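Local coordinates for protein thermospermine synthase (Medicago truncatula, PDB 6BQ4) that probably makes the polyamine thermospermine by transferring an aminopropyl group from decarboxylated S-adenosylmethionine to spermidine, at residues N104-G109 with D176-D181; V128-I133 with L157-N162. All coordinates share one frame; numbering follows the deposited sequence. Where two conformers were deposited one is given.

Contact 1 (N104-G109 with D176-D181). With ADN (adenosine), chain C.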
# COMPACT_ATOMS: atom_id res chain seq x y z
N ASN A 104 14.26 -24.25 -39.29
CA ASN A 104 12.90 -23.76 -39.15
C ASN A 104 12.31 -24.03 -37.74
O ASN A 104 12.57 -25.08 -37.11
CB ASN A 104 12.01 -24.18 -40.31
CG ASN A 104 11.68 -25.61 -40.28
OD1 ASN A 104 12.42 -26.40 -39.69
ND2 ASN A 104 10.57 -26.00 -41.00
N VAL A 105 11.57 -23.04 -37.23
CA VAL A 105 11.06 -23.09 -35.86
C VAL A 105 9.65 -22.52 -35.78
O VAL A 105 9.38 -21.42 -36.33
CB VAL A 105 11.96 -22.30 -34.89
CG1 VAL A 105 12.14 -20.88 -35.37
CG2 VAL A 105 11.39 -22.29 -33.48
N PHE A 106 8.80 -23.23 -35.06
CA PHE A 106 7.43 -22.84 -34.87
C PHE A 106 7.24 -22.42 -33.41
O PHE A 106 7.59 -23.20 -32.48
CB PHE A 106 6.55 -24.05 -35.17
CG PHE A 106 5.07 -23.76 -35.14
CD1 PHE A 106 4.34 -23.82 -33.95
CD2 PHE A 106 4.36 -23.53 -36.32
CE1 PHE A 106 2.97 -23.61 -33.92
CE2 PHE A 106 2.98 -23.33 -36.32
CZ PHE A 106 2.28 -23.38 -35.12
N ILE A 107 6.64 -21.24 -33.22
CA ILE A 107 6.35 -20.71 -31.88
C ILE A 107 4.88 -20.89 -31.62
O ILE A 107 4.07 -20.31 -32.33
CB ILE A 107 6.66 -19.21 -31.70
CG1 ILE A 107 8.07 -18.90 -32.13
CG2 ILE A 107 6.52 -18.82 -30.22
CD1 ILE A 107 8.36 -17.41 -32.13
N MET A 108 4.53 -21.61 -30.56
CA MET A 108 3.17 -21.60 -30.04
C MET A 108 3.00 -20.40 -29.08
O MET A 108 3.54 -20.37 -27.93
CB MET A 108 2.84 -22.90 -29.30
CG MET A 108 3.16 -24.18 -30.06
SD MET A 108 2.53 -25.64 -29.20
CE MET A 108 3.42 -25.64 -27.68
N GLY A 109 2.24 -19.39 -29.53
CA GLY A 109 2.00 -18.21 -28.74
C GLY A 109 3.03 -17.20 -29.22
O GLY A 109 3.29 -17.05 -30.44
N ASP A 176 12.40 -28.22 -37.05
CA ASP A 176 13.57 -28.61 -36.25
C ASP A 176 13.36 -28.32 -34.78
O ASP A 176 13.81 -29.11 -33.96
CB ASP A 176 14.83 -27.86 -36.73
CG ASP A 176 15.25 -28.27 -38.14
OD1 ASP A 176 15.23 -29.50 -38.45
OD2 ASP A 176 15.57 -27.37 -38.91
N VAL A 177 12.73 -27.16 -34.47
CA VAL A 177 12.46 -26.76 -33.09
C VAL A 177 11.06 -26.24 -33.00
O VAL A 177 10.62 -25.44 -33.81
CB VAL A 177 13.46 -25.72 -32.53
CG1 VAL A 177 13.12 -25.33 -31.09
CG2 VAL A 177 14.88 -26.27 -32.57
N ILE A 178 10.34 -26.72 -32.01
CA ILE A 178 9.05 -26.13 -31.64
C ILE A 178 9.13 -25.54 -30.25
O ILE A 178 9.66 -26.19 -29.34
CB ILE A 178 7.89 -27.15 -31.77
CG1 ILE A 178 7.81 -27.56 -33.22
CG2 ILE A 178 6.59 -26.51 -31.26
CD1 ILE A 178 6.79 -28.66 -33.50
N VAL A 179 8.63 -24.31 -30.10
CA VAL A 179 8.75 -23.52 -28.87
C VAL A 179 7.37 -23.20 -28.30
O VAL A 179 6.53 -22.58 -28.97
CB VAL A 179 9.53 -22.18 -29.12
CG1 VAL A 179 9.64 -21.36 -27.83
CG2 VAL A 179 10.90 -22.45 -29.73
N GLY A 180 7.11 -23.68 -27.08
CA GLY A 180 5.94 -23.28 -26.30
C GLY A 180 6.13 -21.99 -25.48
O GLY A 180 6.84 -21.99 -24.46
N ASP A 181 5.48 -20.90 -25.92
CA ASP A 181 5.50 -19.59 -25.24
C ASP A 181 4.07 -19.24 -24.84
O ASP A 181 3.59 -18.15 -25.05
CB ASP A 181 6.13 -18.57 -26.17
CG ASP A 181 6.58 -17.30 -25.49
OD1 ASP A 181 6.63 -17.27 -24.23
OD2 ASP A 181 6.93 -16.33 -26.25
O5' ADN C . -0.36 -16.23 -23.10
C5' ADN C . 0.81 -16.06 -23.85
C4' ADN C . 0.42 -15.97 -25.30
O4' ADN C . -0.18 -17.17 -25.73
C3' ADN C . -0.59 -14.90 -25.53
O3' ADN C . -0.04 -14.03 -26.49
C2' ADN C . -1.79 -15.65 -26.04
O2' ADN C . -2.46 -14.91 -27.02
C1' ADN C . -1.19 -16.88 -26.63
N9 ADN C . -2.09 -18.03 -26.67
C8 ADN C . -2.97 -18.43 -25.78
N7 ADN C . -3.60 -19.53 -26.16
C5 ADN C . -3.10 -19.86 -27.33
C6 ADN C . -3.30 -20.90 -28.32
N6 ADN C . -4.18 -21.86 -28.10
N1 ADN C . -2.58 -20.87 -29.43
C2 ADN C . -1.69 -19.93 -29.67
N3 ADN C . -1.45 -18.95 -28.82
C4 ADN C . -2.11 -18.87 -27.66
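The side-chain amide of Asn104 and the carboxylate of Asp176 meet at about a right angle, their planes 73° apart. They stand at one end of strands 104-107 and 175-181, parallel neighbours in the central sheet of the Rossmann-like synthase domain. Asn104 OD1 accepts Asp176 N at 3.2 Å, with the donor well above the amide plane. Asn104 CG sits between its own backbone N and carbonyl carbon (chi1 72°), and this brings OD1 over to the neighbouring strand. The other amide end, ND2, bonds to Lys174 O, and Asp176 OD2 bonds to Lys103 N, so both flat groups are also held from outside the pair. The Phe106 ring has Met108 CG at its edge, in plane, and Ile178 CG2 approaches it obliquely.

Residues pair one to one, from Val105 with Val177 to Met108 with Gly180. Phe106 is bonded through both its backbone N and its O: the N donates to Val177 O at 3.1 Å, and the O accepts Val179 N at 2.8 Å. Val179 O then takes Met108 N at 2.7 Å.

Val105, Ile107, Val177 and Val179 share one face, where Val105 CG2 reaches Val179 CG2 at 3.8 Å. Helices 84-98 and 114-119 cover this face. On the other face, the bent Met108 side chain brings CE to 3.7 Å from Gly180 CA, which has no side chain to obstruct it.

The C-terminal ends of both strands border the adenosine pocket. Asp181, the predicted proton acceptor, has its carboxylate held by Tyr87 OH and Thr115 OG1, and its backbone N bonds to Met108 O. Gly109 has a positive phi of 96°, a conformation that calls for glycine. Its CA lies 3.5 Å from adenosine N3.

Contact 2 (V128-I133 with L157-N162). With ADN (adenosine), chain C.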
# COMPACT_ATOMS: atom_id res chain seq x y z
N VAL A 128 10.91 -18.65 -39.14
CA VAL A 128 10.19 -18.62 -37.87
C VAL A 128 8.69 -18.36 -38.11
O VAL A 128 8.29 -17.27 -38.62
CB VAL A 128 10.76 -17.53 -36.91
CG1 VAL A 128 10.04 -17.57 -35.55
CG2 VAL A 128 12.28 -17.65 -36.72
N VAL A 129 7.86 -19.32 -37.72
CA VAL A 129 6.42 -19.12 -37.63
C VAL A 129 6.01 -18.79 -36.20
O VAL A 129 6.37 -19.55 -35.30
CB VAL A 129 5.65 -20.38 -38.04
CG1 VAL A 129 4.14 -20.19 -37.93
CG2 VAL A 129 6.04 -20.77 -39.47
N MET A 130 5.33 -17.65 -36.00
CA MET A 130 4.71 -17.28 -34.70
C MET A 130 3.22 -17.49 -34.83
O MET A 130 2.54 -16.77 -35.61
CB MET A 130 4.97 -15.81 -34.35
CG MET A 130 4.25 -15.22 -33.11
SD MET A 130 4.15 -13.41 -33.26
CE MET A 130 5.88 -13.04 -33.47
N CYS A 131 2.72 -18.47 -34.09
CA CYS A 131 1.29 -18.80 -34.13
C CYS A 131 0.58 -18.46 -32.85
O CYS A 131 0.60 -19.26 -31.90
CB CYS A 131 1.07 -20.27 -34.44
SG CYS A 131 -0.69 -20.71 -34.54
N ASP A 132 0.03 -17.24 -32.80
CA ASP A 132 -0.66 -16.69 -31.60
C ASP A 132 -2.13 -16.54 -31.91
O ASP A 132 -2.49 -16.01 -32.96
CB ASP A 132 -0.08 -15.33 -31.19
CG ASP A 132 -0.33 -15.00 -29.72
OD1 ASP A 132 -1.52 -14.82 -29.35
OD2 ASP A 132 0.65 -14.96 -28.93
N ILE A 133 -2.97 -16.96 -30.98
CA ILE A 133 -4.40 -16.94 -31.15
C ILE A 133 -5.03 -15.54 -31.10
O ILE A 133 -6.19 -15.34 -31.53
CB ILE A 133 -5.06 -17.85 -30.09
CG1 ILE A 133 -6.48 -18.21 -30.49
CG2 ILE A 133 -5.00 -17.23 -28.70
CD1 ILE A 133 -7.20 -19.02 -29.42
N LEU A 157 10.21 -14.26 -40.67
CA LEU A 157 9.08 -14.43 -39.73
C LEU A 157 7.76 -14.45 -40.46
O LEU A 157 7.47 -13.56 -41.25
CB LEU A 157 9.05 -13.28 -38.73
CG LEU A 157 7.94 -13.16 -37.66
CD1 LEU A 157 7.90 -14.38 -36.74
CD2 LEU A 157 8.26 -11.89 -36.87
N GLU A 158 6.97 -15.46 -40.21
CA GLU A 158 5.60 -15.51 -40.64
C GLU A 158 4.74 -15.46 -39.38
O GLU A 158 4.94 -16.27 -38.46
CB GLU A 158 5.36 -16.79 -41.43
CG GLU A 158 3.91 -17.02 -41.87
CD GLU A 158 3.73 -18.30 -42.69
OE1 GLU A 158 4.76 -18.92 -43.12
OE2 GLU A 158 2.55 -18.71 -42.90
N VAL A 159 3.81 -14.50 -39.33
CA VAL A 159 2.83 -14.44 -38.25
C VAL A 159 1.56 -15.15 -38.68
O VAL A 159 1.00 -14.83 -39.71
CB VAL A 159 2.49 -13.01 -37.85
CG1 VAL A 159 1.44 -13.00 -36.73
CG2 VAL A 159 3.76 -12.27 -37.46
N VAL A 160 1.12 -16.09 -37.90
CA VAL A 160 -0.14 -16.77 -38.14
C VAL A 160 -1.03 -16.53 -36.92
O VAL A 160 -0.56 -16.69 -35.75
CB VAL A 160 0.09 -18.29 -38.28
CG1 VAL A 160 -1.23 -19.06 -38.18
CG2 VAL A 160 0.82 -18.60 -39.58
N ILE A 161 -2.31 -16.18 -37.18
CA ILE A 161 -3.30 -15.96 -36.11
C ILE A 161 -4.22 -17.17 -36.05
O ILE A 161 -5.12 -17.34 -36.88
CB ILE A 161 -4.14 -14.66 -36.31
CG1 ILE A 161 -3.24 -13.43 -36.34
CG2 ILE A 161 -5.21 -14.53 -35.22
CD1 ILE A 161 -2.37 -13.27 -35.10
N ASN A 162 -3.98 -18.04 -35.07
CA ASN A 162 -4.78 -19.24 -34.92
C ASN A 162 -4.39 -19.91 -33.61
O ASN A 162 -3.33 -19.62 -33.03
CB ASN A 162 -4.55 -20.18 -36.12
CG ASN A 162 -5.56 -21.33 -36.19
OD1 ASN A 162 -6.56 -21.36 -35.49
ND2 ASN A 162 -5.24 -22.31 -37.01
O5' ADN C . -0.36 -16.23 -23.10
C5' ADN C . 0.81 -16.06 -23.85
C4' ADN C . 0.42 -15.97 -25.30
O4' ADN C . -0.18 -17.17 -25.73
C3' ADN C . -0.59 -14.90 -25.53
O3' ADN C . -0.04 -14.03 -26.49
C2' ADN C . -1.79 -15.65 -26.04
O2' ADN C . -2.46 -14.91 -27.02
C1' ADN C . -1.19 -16.88 -26.63
N9 ADN C . -2.09 -18.03 -26.67
C8 ADN C . -2.97 -18.43 -25.78
N7 ADN C . -3.60 -19.53 -26.16
C5 ADN C . -3.10 -19.86 -27.33
C6 ADN C . -3.30 -20.90 -28.32
N6 ADN C . -4.18 -21.86 -28.10
N1 ADN C . -2.58 -20.87 -29.43
C2 ADN C . -1.69 -19.93 -29.67
N3 ADN C . -1.45 -18.95 -28.82
C4 ADN C . -2.11 -18.87 -27.66
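Val128 O takes one hydrogen bond, from Glu158 N at 2.7 Å, and a weaker C-H...O contact from Leu157 CA at 3.1 Å. The Leu157 CD1 methyl packs beside it. The two strands are parallel and are joined by a connection that holds helices 135-144 and 149-152, a beta-alpha-beta crossover of the Rossmann-like fold. Strand 157-161 is the outermost strand at this side of the chain's sheet.

The ladder continues through both the N and the O of Met130. Met130 N donates to Glu158 O, and Val160 N to Met130 O at 2.8 Å, almost straight (175°). It weakens toward the pocket, where Asn162 N reaches Asp132 O at 3.3 Å from well above the carbonyl plane.

Leu157 CD1 packs against both Val128 CG1 and Met130 CB. On the other face, Val129 CG1 meets Val160 CG2 at 4.0 Å. Cys131 SG, anti to its backbone N (chi1 -178°), packs on Val160 CG1 and also comes close to Asn162 O.

The C-terminal end of strand 127-132 points to the adenosine ribose. Asp132 OD1 accepts O2' at 2.5 Å and OD2 accepts O3' at 2.7 Å, a two-pronged grip by an acidic residue at the C-terminal end of the second strand of the fold, as in related AdoMet-dependent enzymes. Asp134 N also bonds to OD1 and Gly111 N to OD2, which fixes the rotation of the carboxylate. Next to it, Ile133 CG2 lies over a face of the adenine, 3.5 Å from C4.

How the contacts relate
Contacts 1 and 2 lie in one mixed sheet, with centres about 10 Å apart. The order across it is 157-161, 127-132, 104-107, 175-181, so the two inner strands join the contacts. Ile107 N to Val129 O and Gly109 N to Cys131 O are probable hydrogen bonds between them. Along the chain, both segments of contact 2 fall between 104-109 and 176-181. All four strands run in the same direction, and their C-terminal ends gather on the adenosine side of the sheet. The inner pair, 104-107 and 127-132, thus ties the two contacts together, and one pocket is built from four adjacent strand ends.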